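Local coordinates for nigritoxine (Vibrio nigripulchritudo, PDB 5M41), which is a bacterial toxin active against crustaceans and insects, at residues N577-F589 with N597-Y609. Residues are numbered along the deposited sequence; the frame is centred on the assembly and turned at random.
Sequences NNPYSFVHHSHTF and NHLTLESNAFLTY
Phe582 meets the helix that begins at Ser603, and its side chain, followed outward, illustrates how one aromatic residue can join a hairpin to the helix that follows it. CB lies against CB and CD1 of Phe606. CG keeps the same company, 3.9 Å from Phe606 CD1, in an offset edge-to-face pair: the edge of Phe606 is turned to the face of Phe582, with the planes at 75°. Further out, CD1 reaches Phe606 N, with Ala605 CB at the ring's edge and in its plane, while CE1 approaches Ala605 O. At the tip, CZ presses on CB of Tyr609 at 3.5 Å, and CE2 comes near its CD2, the two rings meeting obliquely with their planes 32° apart. With CG anti to the carbonyl carbon (chi1 -64°), the ring is placed alongside the first turns of the helix, against Ala605, Phe606 and Tyr609. Behind it, Phe582 O receives a short, straight bond from Glu602 N (2.7 Å), the residue at the N-cap. The Glu602 carboxylate brings OE2 to the edge of the His584 ring, 3.0 Å from CD2, and OE1 forms a salt bridge with Lys632. Thr600 CB sits over a face of the same imidazole in a CH-pi contact, 3.9 Å from its centroid. Two waters stitch the strands further along: one joins His585 ND1, His587 ND1 and Asn597 OD1, while His585 NE2 bonds Asn704 and Asn597 ND2 bonds Glu656; the other links Ser586 OG, His598 O and Thr600 OG1, whose hydroxyl also bonds His650. Paired backbone bonds at His584–Thr600 and Ser586–His598 set the register. The whole is an antiparallel beta hairpin at the middle of a six-stranded sheet, its second strand turning at Glu602 into a helix, with Phe582, just before the first strand, joined to Phe606 and Tyr609 in an aromatic cluster.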
ATOM      1  N   ASN A 577     -30.290   4.893  -1.995  1.00 39.78           N
ATOM      2  CA  ASN A 577     -29.287   5.774  -1.404  1.00 39.81           C
ATOM      3  C   ASN A 577     -27.901   5.673  -2.037  1.00 39.64           C
ATOM      4  O   ASN A 577     -27.149   6.668  -2.032  1.00 40.25           O
ATOM      5  CB  ASN A 577     -29.118   5.502   0.081  1.00 39.45           C
ATOM      6  CG  ASN A 577     -30.290   5.983   0.903  1.00 40.54           C
ATOM      7  OD1 ASN A 577     -31.065   6.835   0.472  1.00 40.84           O
ATOM      8  ND2 ASN A 577     -30.411   5.443   2.111  1.00 39.93           N
ATOM      9  N   ASN A 578     -27.555   4.482  -2.553  1.00 39.38           N
ATOM     10  CA  ASN A 578     -26.195   4.219  -3.106  1.00 38.26           C
ATOM     11  C   ASN A 578     -25.642   5.426  -3.851  1.00 37.69           C
ATOM     12  O   ASN A 578     -26.280   5.911  -4.797  1.00 38.16           O
ATOM     13  CB  ASN A 578     -26.215   3.033  -4.063  1.00 38.78           C
ATOM     14  CG  ASN A 578     -24.812   2.493  -4.353  1.00 41.35           C
ATOM     15  OD1 ASN A 578     -23.886   3.245  -4.718  1.00 38.69           O
ATOM     16  ND2 ASN A 578     -24.644   1.189  -4.168  1.00 39.94           N
ATOM     17  N   PRO A 579     -24.461   5.929  -3.444  1.00 37.55           N
ATOM     18  CA  PRO A 579     -24.025   7.172  -4.070  1.00 38.46           C
ATOM     19  C   PRO A 579     -23.590   7.012  -5.536  1.00 38.25           C
ATOM     20  O   PRO A 579     -23.407   7.999  -6.211  1.00 39.07           O
ATOM     21  CB  PRO A 579     -22.851   7.628  -3.184  1.00 39.35           C
ATOM     22  CG  PRO A 579     -22.344   6.387  -2.555  1.00 39.14           C
ATOM     23  CD  PRO A 579     -23.494   5.433  -2.443  1.00 38.60           C
ATOM     24  N   TYR A 580     -23.468   5.779  -6.011  1.00 37.82           N
ATOM     25  CA  TYR A 580     -23.127   5.496  -7.412  1.00 39.20           C
ATOM     26  C   TYR A 580     -24.353   5.157  -8.260  1.00 38.64           C
ATOM     27  O   TYR A 580     -24.223   4.587  -9.343  1.00 40.04           O
ATOM     28  CB  TYR A 580     -22.132   4.326  -7.474  1.00 37.59           C
ATOM     29  CG  TYR A 580     -20.787   4.646  -6.854  1.00 36.66           C
ATOM     30  CD1 TYR A 580     -19.769   5.242  -7.602  1.00 37.09           C
ATOM     31  CD2 TYR A 580     -20.530   4.339  -5.528  1.00 37.61           C
ATOM     32  CE1 TYR A 580     -18.528   5.529  -7.028  1.00 38.02           C
ATOM     33  CE2 TYR A 580     -19.298   4.604  -4.950  1.00 37.86           C
ATOM     34  CZ  TYR A 580     -18.312   5.210  -5.693  1.00 38.67           C
ATOM     35  OH  TYR A 580     -17.115   5.455  -5.085  1.00 40.35           O
ATOM     36  N   SER A 581     -25.542   5.434  -7.735  1.00 38.60           N
ATOM     37  CA  SER A 581     -26.781   5.166  -8.460  1.00 39.24           C
ATOM     38  C   SER A 581     -27.084   6.244  -9.482  1.00 40.36           C
ATOM     39  O   SER A 581     -27.104   7.440  -9.135  1.00 41.16           O
ATOM     40  CB  SER A 581     -27.953   5.103  -7.489  1.00 40.98           C
ATOM     41  OG  SER A 581     -29.162   5.019  -8.214  1.00 40.58           O
ATOM     42  N   PHE A 582     -27.360   5.816 -10.722  1.00 38.60           N
ATOM     43  CA  PHE A 582     -27.750   6.716 -11.825  1.00 39.48           C
ATOM     44  C   PHE A 582     -29.120   6.349 -12.376  1.00 41.29           C
ATOM     45  O   PHE A 582     -29.487   6.732 -13.512  1.00 41.91           O
ATOM     46  CB  PHE A 582     -26.688   6.729 -12.936  1.00 38.73           C
ATOM     47  CG  PHE A 582     -25.371   7.293 -12.482  1.00 37.79           C
ATOM     48  CD1 PHE A 582     -25.152   8.670 -12.491  1.00 37.80           C
ATOM     49  CD2 PHE A 582     -24.375   6.455 -11.985  1.00 38.10           C
ATOM     50  CE1 PHE A 582     -23.955   9.200 -12.019  1.00 38.40           C
ATOM     51  CE2 PHE A 582     -23.172   6.976 -11.506  1.00 38.11           C
ATOM     52  CZ  PHE A 582     -22.966   8.350 -11.527  1.00 38.74           C
ATOM     53  N   VAL A 583     -29.880   5.628 -11.546  1.00 40.87           N
ATOM     54  CA  VAL A 583     -31.237   5.188 -11.886  1.00 41.00           C
ATOM     55  C   VAL A 583     -32.199   5.429 -10.726  1.00 43.13           C
ATOM     56  O   VAL A 583     -31.784   5.664  -9.591  1.00 42.64           O
ATOM     57  CB  VAL A 583     -31.295   3.677 -12.261  1.00 41.16           C
ATOM     58  CG1 VAL A 583     -30.486   3.393 -13.529  1.00 37.50           C
ATOM     59  CG2 VAL A 583     -30.826   2.797 -11.100  1.00 37.23           C
ATOM     60  N   HIS A 584     -33.489   5.359 -11.031  1.00 44.24           N
ATOM     61  CA  HIS A 584     -34.542   5.320 -10.026  1.00 45.82           C
ATOM     62  C   HIS A 584     -35.734   4.735 -10.714  1.00 45.93           C
ATOM     63  O   HIS A 584     -35.715   4.569 -11.952  1.00 45.45           O
ATOM     64  CB  HIS A 584     -34.832   6.709  -9.448  1.00 47.20           C
ATOM     65  CG  HIS A 584     -35.200   7.743 -10.489  1.00 49.91           C
ATOM     66  ND1 HIS A 584     -36.441   7.831 -11.022  1.00 52.69           N
ATOM     67  CD2 HIS A 584     -34.450   8.748 -11.079  1.00 50.45           C
ATOM     68  CE1 HIS A 584     -36.476   8.838 -11.909  1.00 51.81           C
ATOM     69  NE2 HIS A 584     -35.258   9.398 -11.948  1.00 52.93           N
ATOM     70  N   HIS A 585     -36.759   4.364  -9.945  1.00 45.75           N
ATOM     71  CA  HIS A 585     -38.026   3.978 -10.544  1.00 47.70           C
ATOM     72  C   HIS A 585     -39.139   4.893 -10.118  1.00 49.84           C
ATOM     73  O   HIS A 585     -39.023   5.594  -9.121  1.00 51.56           O
ATOM     74  CB  HIS A 585     -38.377   2.510 -10.316  1.00 47.07           C
ATOM     75  CG  HIS A 585     -38.513   2.112  -8.863  1.00 51.12           C
ATOM     76  ND1 HIS A 585     -39.703   2.066  -8.228  1.00 50.69           N
ATOM     77  CD2 HIS A 585     -37.557   1.670  -7.940  1.00 50.29           C
ATOM     78  CE1 HIS A 585     -39.519   1.635  -6.963  1.00 51.20           C
ATOM     79  NE2 HIS A 585     -38.200   1.401  -6.789  1.00 50.68           N
ATOM     80  N   SER A 586     -40.221   4.915 -10.886  1.00 50.02           N
ATOM     81  CA  SER A 586     -41.311   5.833 -10.591  1.00 52.52           C
ATOM     82  C   SER A 586     -42.618   5.343 -11.182  1.00 54.63           C
ATOM     83  O   SER A 586     -42.639   4.436 -12.026  1.00 52.87           O
ATOM     84  CB  SER A 586     -40.977   7.237 -11.114  1.00 52.81           C
ATOM     85  OG  SER A 586     -40.974   7.248 -12.525  1.00 55.69           O
ATOM     86  N   HIS A 587     -43.706   5.962 -10.733  1.00 55.71           N
ATOM     87  CA  HIS A 587     -45.049   5.529 -11.058  1.00 58.91           C
ATOM     88  C   HIS A 587     -46.002   6.590 -10.605  1.00 59.37           C
ATOM     89  O   HIS A 587     -45.642   7.465  -9.819  1.00 57.87           O
ATOM     90  CB  HIS A 587     -45.361   4.220 -10.340  1.00 60.18           C
ATOM     91  CG  HIS A 587     -45.277   4.325  -8.841  1.00 61.97           C
ATOM     92  ND1 HIS A 587     -44.265   3.791  -8.138  1.00 61.67           N
ATOM     93  CD2 HIS A 587     -46.111   4.965  -7.915  1.00 62.95           C
ATOM     94  CE1 HIS A 587     -44.430   4.063  -6.834  1.00 62.34           C
ATOM     95  NE2 HIS A 587     -45.568   4.785  -6.697  1.00 64.65           N
ATOM     96  N   THR A 588     -47.237   6.500 -11.071  1.00 60.47           N
ATOM     97  CA  THR A 588     -48.299   7.344 -10.550  1.00 62.32           C
ATOM     98  C   THR A 588     -49.163   6.480  -9.641  1.00 63.28           C
ATOM     99  O   THR A 588     -49.591   5.389 -10.038  1.00 64.26           O
ATOM    100  CB  THR A 588     -49.173   7.953 -11.666  1.00 65.05           C
ATOM    101  OG1 THR A 588     -50.051   6.953 -12.173  1.00 72.54           O
ATOM    102  CG2 THR A 588     -48.345   8.488 -12.804  1.00 57.50           C
ATOM    103  N   PHE A 589     -49.374   6.948  -8.413  1.00 62.99           N
ATOM    104  CA  PHE A 589     -50.307   6.322  -7.478  1.00 67.00           C
ATOM    105  C   PHE A 589     -51.716   6.375  -8.051  1.00 70.00           C
ATOM    106  O   PHE A 589     -52.132   7.407  -8.577  1.00 68.70           O
ATOM    107  CB  PHE A 589     -50.298   7.057  -6.138  1.00 66.26           C
ATOM    108  CG  PHE A 589     -48.978   7.018  -5.427  1.00 64.23           C
ATOM    109  CD1 PHE A 589     -48.640   5.936  -4.615  1.00 64.90           C
ATOM    110  CD2 PHE A 589     -48.072   8.069  -5.559  1.00 63.36           C
ATOM    111  CE1 PHE A 589     -47.417   5.902  -3.943  1.00 62.30           C
ATOM    112  CE2 PHE A 589     -46.850   8.038  -4.898  1.00 59.63           C
ATOM    113  CZ  PHE A 589     -46.524   6.953  -4.090  1.00 59.30           C
ATOM    114  N   ASN A 597     -45.579   2.327 -14.016  1.00 52.65           N
ATOM    115  CA  ASN A 597     -44.361   1.908 -13.340  1.00 52.73           C
ATOM    116  C   ASN A 597     -43.229   1.750 -14.350  1.00 51.08           C
ATOM    117  O   ASN A 597     -43.398   1.065 -15.361  1.00 49.61           O
ATOM    118  CB  ASN A 597     -44.600   0.597 -12.607  1.00 53.85           C
ATOM    119  CG  ASN A 597     -43.444   0.204 -11.701  1.00 55.47           C
ATOM    120  OD1 ASN A 597     -42.547   1.009 -11.398  1.00 52.41           O
ATOM    121  ND2 ASN A 597     -43.471  -1.049 -11.239  1.00 55.62           N
ATOM    122  N   HIS A 598     -42.103   2.421 -14.116  1.00 49.75           N
ATOM    123  CA  HIS A 598     -40.957   2.323 -15.047  1.00 49.44           C
ATOM    124  C   HIS A 598     -39.660   2.680 -14.377  1.00 49.97           C
ATOM    125  O   HIS A 598     -39.654   3.387 -13.364  1.00 48.08           O
ATOM    126  CB  HIS A 598     -41.163   3.204 -16.281  1.00 50.52           C
ATOM    127  CG  HIS A 598     -41.213   4.683 -15.973  1.00 53.37           C
ATOM    128  ND1 HIS A 598     -42.334   5.291 -15.491  1.00 55.03           N
ATOM    129  CD2 HIS A 598     -40.242   5.678 -16.090  1.00 51.20           C
ATOM    130  CE1 HIS A 598     -42.083   6.608 -15.308  1.00 54.37           C
ATOM    131  NE2 HIS A 598     -40.805   6.844 -15.679  1.00 57.27           N
ATOM    132  N   LEU A 599     -38.557   2.180 -14.941  1.00 48.46           N
ATOM    133  CA  LEU A 599     -37.201   2.484 -14.460  1.00 47.55           C
ATOM    134  C   LEU A 599     -36.627   3.602 -15.318  1.00 46.26           C
ATOM    135  O   LEU A 599     -36.799   3.608 -16.549  1.00 49.00           O
ATOM    136  CB  LEU A 599     -36.287   1.245 -14.527  1.00 46.07           C
ATOM    137  CG  LEU A 599     -34.882   1.401 -13.903  1.00 46.10           C
ATOM    138  CD1 LEU A 599     -34.461   0.122 -13.203  1.00 43.72           C
ATOM    139  CD2 LEU A 599     -33.832   1.853 -14.928  1.00 43.82           C
ATOM    140  N   THR A 600     -35.952   4.541 -14.675  1.00 43.87           N
ATOM    141  CA  THR A 600     -35.364   5.666 -15.377  1.00 44.89           C
ATOM    142  C   THR A 600     -33.867   5.685 -15.191  1.00 44.72           C
ATOM    143  O   THR A 600     -33.378   5.569 -14.073  1.00 42.61           O
ATOM    144  CB  THR A 600     -35.936   7.003 -14.885  1.00 45.25           C
ATOM    145  OG1 THR A 600     -37.291   7.087 -15.322  1.00 46.84           O
ATOM    146  CG2 THR A 600     -35.161   8.193 -15.479  1.00 44.20           C
ATOM    147  N   LEU A 601     -33.167   5.815 -16.310  1.00 42.56           N
ATOM    148  CA  LEU A 601     -31.740   6.034 -16.328  1.00 41.94           C
ATOM    149  C   LEU A 601     -31.502   7.532 -16.472  1.00 42.97           C
ATOM    150  O   LEU A 601     -32.036   8.166 -17.388  1.00 42.05           O
ATOM    151  CB  LEU A 601     -31.109   5.288 -17.522  1.00 40.29           C
ATOM    152  CG  LEU A 601     -29.631   5.617 -17.782  1.00 42.62           C
ATOM    153  CD1 LEU A 601     -28.733   5.144 -16.630  1.00 39.41           C
ATOM    154  CD2 LEU A 601     -29.186   5.045 -19.126  1.00 41.11           C
ATOM    155  N   GLU A 602     -30.686   8.072 -15.575  1.00 43.99           N
ATOM    156  CA  GLU A 602     -30.354   9.483 -15.551  1.00 46.08           C
ATOM    157  C   GLU A 602     -29.226   9.802 -16.558  1.00 45.37           C
ATOM    158  O   GLU A 602     -28.041   9.825 -16.210  1.00 43.24           O
ATOM    159  CB  GLU A 602     -29.983   9.879 -14.122  1.00 47.34           C
ATOM    160  CG  GLU A 602     -31.142   9.758 -13.139  1.00 48.67           C
ATOM    161  CD  GLU A 602     -30.690   9.424 -11.718  1.00 52.99           C
ATOM    162  OE1 GLU A 602     -29.571   9.807 -11.328  1.00 55.51           O
ATOM    163  OE2 GLU A 602     -31.457   8.775 -10.976  1.00 53.44           O
ATOM    164  N   SER A 603     -29.635  10.068 -17.794  1.00 42.94           N
ATOM    165  CA  SER A 603     -28.740  10.087 -18.950  1.00 44.52           C
ATOM    166  C   SER A 603     -27.507  10.948 -18.769  1.00 43.09           C
ATOM    167  O   SER A 603     -26.390  10.446 -18.854  1.00 42.41           O
ATOM    168  CB  SER A 603     -29.509  10.553 -20.183  1.00 43.65           C
ATOM    169  OG  SER A 603     -30.564   9.656 -20.448  1.00 44.93           O
ATOM    170  N   ASN A 604     -27.714  12.235 -18.506  1.00 44.47           N
ATOM    171  CA  ASN A 604     -26.611  13.182 -18.463  1.00 45.86           C
ATOM    172  C   ASN A 604     -25.762  13.022 -17.214  1.00 45.63           C
ATOM    173  O   ASN A 604     -24.540  13.235 -17.266  1.00 46.49           O
ATOM    174  CB  ASN A 604     -27.099  14.633 -18.645  1.00 47.42           C
ATOM    175  CG  ASN A 604     -27.551  14.924 -20.077  1.00 50.13           C
ATOM    176  OD1 ASN A 604     -26.932  14.482 -21.043  1.00 50.06           O
ATOM    177  ND2 ASN A 604     -28.632  15.672 -20.214  1.00 52.06           N
ATOM    178  N   ALA A 605     -26.388  12.614 -16.108  1.00 43.41           N
ATOM    179  CA  ALA A 605     -25.627  12.415 -14.871  1.00 44.91           C
ATOM    180  C   ALA A 605     -24.671  11.253 -15.133  1.00 44.00           C
ATOM    181  O   ALA A 605     -23.478  11.358 -14.840  1.00 43.14           O
ATOM    182  CB  ALA A 605     -26.535  12.121 -13.681  1.00 41.67           C
ATOM    183  N   PHE A 606     -25.220  10.176 -15.709  1.00 41.84           N
ATOM    184  CA  PHE A 606     -24.459   8.976 -16.036  1.00 42.46           C
ATOM    185  C   PHE A 606     -23.378   9.324 -17.058  1.00 41.75           C
ATOM    186  O   PHE A 606     -22.209   9.004 -16.859  1.00 40.29           O
ATOM    187  CB  PHE A 606     -25.386   7.859 -16.570  1.00 41.46           C
ATOM    188  CG  PHE A 606     -24.668   6.549 -16.870  1.00 41.81           C
ATOM    189  CD1 PHE A 606     -24.272   5.682 -15.830  1.00 40.05           C
ATOM    190  CD2 PHE A 606     -24.387   6.174 -18.186  1.00 41.12           C
ATOM    191  CE1 PHE A 606     -23.622   4.479 -16.102  1.00 39.44           C
ATOM    192  CE2 PHE A 606     -23.738   4.969 -18.458  1.00 40.40           C
ATOM    193  CZ  PHE A 606     -23.358   4.119 -17.424  1.00 39.69           C
ATOM    194  N   LEU A 607     -23.777  10.021 -18.126  1.00 42.33           N
ATOM    195  CA  LEU A 607     -22.838  10.428 -19.184  1.00 44.69           C
ATOM    196  C   LEU A 607     -21.656  11.209 -18.600  1.00 45.59           C
ATOM    197  O   LEU A 607     -20.492  10.896 -18.896  1.00 47.09           O
ATOM    198  CB  LEU A 607     -23.534  11.249 -20.299  1.00 43.52           C
ATOM    199  CG  LEU A 607     -22.648  11.845 -21.406  1.00 46.12           C
ATOM    200  CD1 LEU A 607     -21.833  10.759 -22.121  1.00 44.89           C
ATOM    201  CD2 LEU A 607     -23.446  12.693 -22.404  1.00 44.47           C
ATOM    202  N   THR A 608     -21.960  12.205 -17.770  1.00 45.54           N
ATOM    203  CA  THR A 608     -20.935  13.079 -17.202  1.00 46.64           C
ATOM    204  C   THR A 608     -20.020  12.268 -16.316  1.00 45.50           C
ATOM    205  O   THR A 608     -18.791  12.361 -16.434  1.00 45.09           O
ATOM    206  CB  THR A 608     -21.534  14.263 -16.412  1.00 46.69           C
ATOM    207  OG1 THR A 608     -22.289  15.087 -17.311  1.00 48.21           O
ATOM    208  CG2 THR A 608     -20.425  15.125 -15.799  1.00 47.05           C
ATOM    209  N   TYR A 609     -20.609  11.461 -15.443  1.00 43.12           N
ATOM    210  CA  TYR A 609     -19.774  10.683 -14.527  1.00 42.71           C
ATOM    211  C   TYR A 609     -18.836   9.751 -15.294  1.00 42.55           C
ATOM    212  O   TYR A 609     -17.641   9.733 -15.028  1.00 43.93           O
ATOM    213  CB  TYR A 609     -20.592   9.940 -13.462  1.00 41.07           C
ATOM    214  CG  TYR A 609     -19.730   9.077 -12.564  1.00 41.10           C
ATOM    215  CD1 TYR A 609     -19.018   9.633 -11.495  1.00 40.92           C
ATOM    216  CD2 TYR A 609     -19.598   7.709 -12.803  1.00 40.99           C
ATOM    217  CE1 TYR A 609     -18.212   8.847 -10.682  1.00 41.65           C
ATOM    218  CE2 TYR A 609     -18.795   6.908 -11.997  1.00 41.81           C
ATOM    219  CZ  TYR A 609     -18.108   7.483 -10.935  1.00 41.83           C
ATOM    220  OH  TYR A 609     -17.308   6.688 -10.127  1.00 44.57           O
TER
HETATM  221  O   HOH W   1     -42.120   2.623  -9.234  1.00 49.32           O
HETATM  222  O   HOH W   2     -38.730   6.100 -13.424  1.00 37.58           O